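Local coordinates for protein ygiW (Escherichia coli, PDB 1NNX), which is a periplasmic protein of unknown function with a bacterial OB fold, a fold that in other proteins often serves ligand binding, at residues Gly44-Arg49 / Asp53-Lys58. Residues are numbered along the deposited sequence; the frame is centred on the assembly and turned at random. Where two conformers were deposited one is given.
Sequences GNIVER and DLYVFK
Lys58 O is approached by three groups. Asn45 N donates to Lys58 O at 2.9 Å. A water donates to the same oxygen, and Gly44 CA lies 3.3 Å from Lys58 O in a CA-H...O contact. The same water reaches Asn45 OD1, though that leg is short enough to be doubtful in detail. The return bond, Lys58 N to Asn45 O at 2.8 Å, makes Asn45 and Lys58 an antiparallel hydrogen-bonded pair.

Further along, the ladder changes step. Val56 O accepts from Val47 N at 2.9 Å, whereas Val56 N donates to Glu48 O at 2.8 Å; two residues, Val47 and Glu48, thus face one, which defines a classic beta bulge. The psi of -11° at Val47 is the local evidence, and beyond it Arg49 pairs with Tyr55.

Those two side chains run alongside each other. With CG opposite the backbone N (chi1 178°) and an extended chain as far as NE, Arg49 lays its methylenes along the CD1 and CE1 side of the Tyr55 ring. Its guanidinium plane lies 24° from the ring plane, with Tyr55 OH 3.2 Å above the guanidinium centre; NE is also close to this hydroxyl, but the angle is too poor for a hydrogen bond. On the same sheet face, Ile46 CD1 lies at the edge of the Phe57 ring, 3.6 Å from Phe57 CD1, while Ile46 CG2 turns to Tyr55 CB. The far end of the Phe57 ring rests against the backbone of Gly44.

The contact is a beta hairpin, strands 38-51 and 54-59, of the OB-fold sheet. Strand 62-67 pairs with the other edge of 54-59, Trp73 meets Tyr55 edge-to-face, and Phe57 reaches Val84 and Ile86 of strand 84-93, which also pairs with Gly44.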
loop_
_atom_site.group_PDB
_atom_site.type_symbol
_atom_site.label_atom_id
_atom_site.label_comp_id
_atom_site.label_asym_id
_atom_site.label_seq_id
_atom_site.Cartn_x
_atom_site.Cartn_y
_atom_site.Cartn_z
ATOM N N GLY A 44 1.891 1.119 -8.336
ATOM C CA GLY A 44 1.595 2.488 -8.667
ATOM C C GLY A 44 2.752 3.349 -8.279
ATOM O O GLY A 44 3.901 2.940 -8.380
ATOM N N ASN A 45 2.433 4.559 -7.901
ATOM C CA ASN A 45 3.458 5.535 -7.564
ATOM C C ASN A 45 3.206 6.209 -6.232
ATOM O O ASN A 45 2.037 6.519 -5.862
ATOM C CB ASN A 45 3.471 6.605 -8.671
ATOM C CG ASN A 45 3.768 5.985 -10.078
ATOM O OD1 ASN A 45 2.856 5.503 -10.720
ATOM N ND2 ASN A 45 4.988 5.942 -10.476
ATOM N N ILE A 46 4.299 6.433 -5.499
ATOM C CA ILE A 46 4.221 7.200 -4.239
ATOM C C ILE A 46 4.389 8.669 -4.721
ATOM O O ILE A 46 5.455 9.017 -5.278
ATOM C CB ILE A 46 5.354 6.828 -3.282
ATOM C CG1 ILE A 46 5.130 5.379 -2.721
ATOM C CG2 ILE A 46 5.197 7.680 -1.972
ATOM C CD1 ILE A 46 3.921 5.103 -1.839
ATOM N N VAL A 47 3.368 9.486 -4.533
ATOM C CA VAL A 47 3.387 10.859 -5.057
ATOM C C VAL A 47 3.544 11.977 -4.056
ATOM O O VAL A 47 3.799 13.086 -4.500
ATOM C CB VAL A 47 2.143 11.115 -5.950
ATOM C CG1 VAL A 47 2.118 10.082 -7.082
ATOM C CG2 VAL A 47 0.838 10.993 -5.173
ATOM N N GLU A 48 3.431 11.708 -2.752
ATOM C CA GLU A 48 3.585 12.772 -1.738
ATOM C C GLU A 48 3.754 12.138 -0.385
ATOM O O GLU A 48 3.228 11.033 -0.093
ATOM C CB GLU A 48 2.342 13.671 -1.787
ATOM C CG GLU A 48 2.339 14.851 -0.841
ATOM C CD GLU A 48 1.083 15.715 -0.980
ATOM O OE1 GLU A 48 -0.055 15.172 -0.995
ATOM O OE2 GLU A 48 1.250 16.951 -1.032
ATOM N N ARG A 49 4.543 12.805 0.462
ATOM C CA ARG A 49 4.674 12.360 1.835
ATOM C C ARG A 49 3.744 13.296 2.622
ATOM O O ARG A 49 3.839 14.534 2.502
ATOM C CB ARG A 49 6.129 12.532 2.302
ATOM C CG ARG A 49 6.313 12.111 3.755
ATOM C CD ARG A 49 7.784 12.044 4.079
ATOM N NE ARG A 49 8.017 11.349 5.340
ATOM C CZ ARG A 49 9.229 11.045 5.787
ATOM N NH1 ARG A 49 10.282 11.386 5.091
ATOM N NH2 ARG A 49 9.386 10.366 6.910
ATOM N N ASP A 53 5.889 8.844 8.221
ATOM C CA ASP A 53 5.536 7.548 7.709
ATOM C C ASP A 53 4.232 7.456 6.894
ATOM O O ASP A 53 3.953 6.391 6.402
ATOM C CB ASP A 53 5.532 6.499 8.842
ATOM C CG ASP A 53 6.856 6.450 9.602
ATOM O OD1 ASP A 53 7.896 6.833 9.035
ATOM O OD2 ASP A 53 6.863 6.015 10.765
ATOM N N LEU A 54 3.477 8.539 6.671
ATOM C CA LEU A 54 2.229 8.442 5.861
ATOM C C LEU A 54 2.434 9.113 4.496
ATOM O O LEU A 54 2.850 10.252 4.367
ATOM C CB LEU A 54 1.085 9.103 6.604
ATOM C CG LEU A 54 -0.311 8.597 6.190
ATOM C CD1 LEU A 54 -0.435 7.043 6.283
ATOM C CD2 LEU A 54 -1.332 9.227 7.152
ATOM N N TYR A 55 2.151 8.343 3.455
ATOM C CA TYR A 55 2.336 8.743 2.067
ATOM C C TYR A 55 1.119 8.567 1.233
ATOM O O TYR A 55 0.261 7.787 1.600
ATOM C CB TYR A 55 3.476 7.925 1.435
ATOM C CG TYR A 55 4.833 8.000 2.130
ATOM C CD1 TYR A 55 5.829 8.852 1.640
ATOM C CD2 TYR A 55 5.074 7.252 3.269
ATOM C CE1 TYR A 55 7.093 8.950 2.301
ATOM C CE2 TYR A 55 6.327 7.330 3.945
ATOM C CZ TYR A 55 7.314 8.183 3.447
ATOM O OH TYR A 55 8.519 8.288 4.135
ATOM N N VAL A 56 1.059 9.283 0.117
ATOM C CA VAL A 56 -0.063 9.089 -0.818
ATOM C C VAL A 56 0.404 8.193 -1.976
ATOM O O VAL A 56 1.433 8.452 -2.605
ATOM C CB VAL A 56 -0.546 10.416 -1.418
ATOM C CG1 VAL A 56 -1.765 10.184 -2.385
ATOM C CG2 VAL A 56 -1.069 11.343 -0.232
ATOM N N PHE A 57 -0.339 7.115 -2.201
ATOM C CA PHE A 57 -0.041 6.150 -3.264
ATOM C C PHE A 57 -1.137 6.282 -4.330
ATOM O O PHE A 57 -2.305 6.271 -4.018
ATOM C CB PHE A 57 -0.049 4.764 -2.637
ATOM C CG PHE A 57 0.253 3.683 -3.618
ATOM C CD1 PHE A 57 1.542 3.329 -3.960
ATOM C CD2 PHE A 57 -0.808 2.981 -4.178
ATOM C CE1 PHE A 57 1.776 2.241 -4.849
ATOM C CE2 PHE A 57 -0.563 1.912 -5.054
ATOM C CZ PHE A 57 0.733 1.565 -5.361
ATOM N N LYS A 58 -0.719 6.361 -5.585
ATOM C CA LYS A 58 -1.666 6.527 -6.704
ATOM C C LYS A 58 -1.461 5.491 -7.788
ATOM O O LYS A 58 -0.363 5.132 -8.131
ATOM C CB LYS A 58 -1.475 7.933 -7.264
ATOM C CG LYS A 58 -2.370 8.347 -8.422
ATOM C CD LYS A 58 -1.915 9.706 -8.899
ATOM C CE LYS A 58 -2.783 10.299 -9.980
ATOM N NZ LYS A 58 -2.395 11.721 -10.215
HETATM O O HOH W 1 0.511 6.292 -10.633
#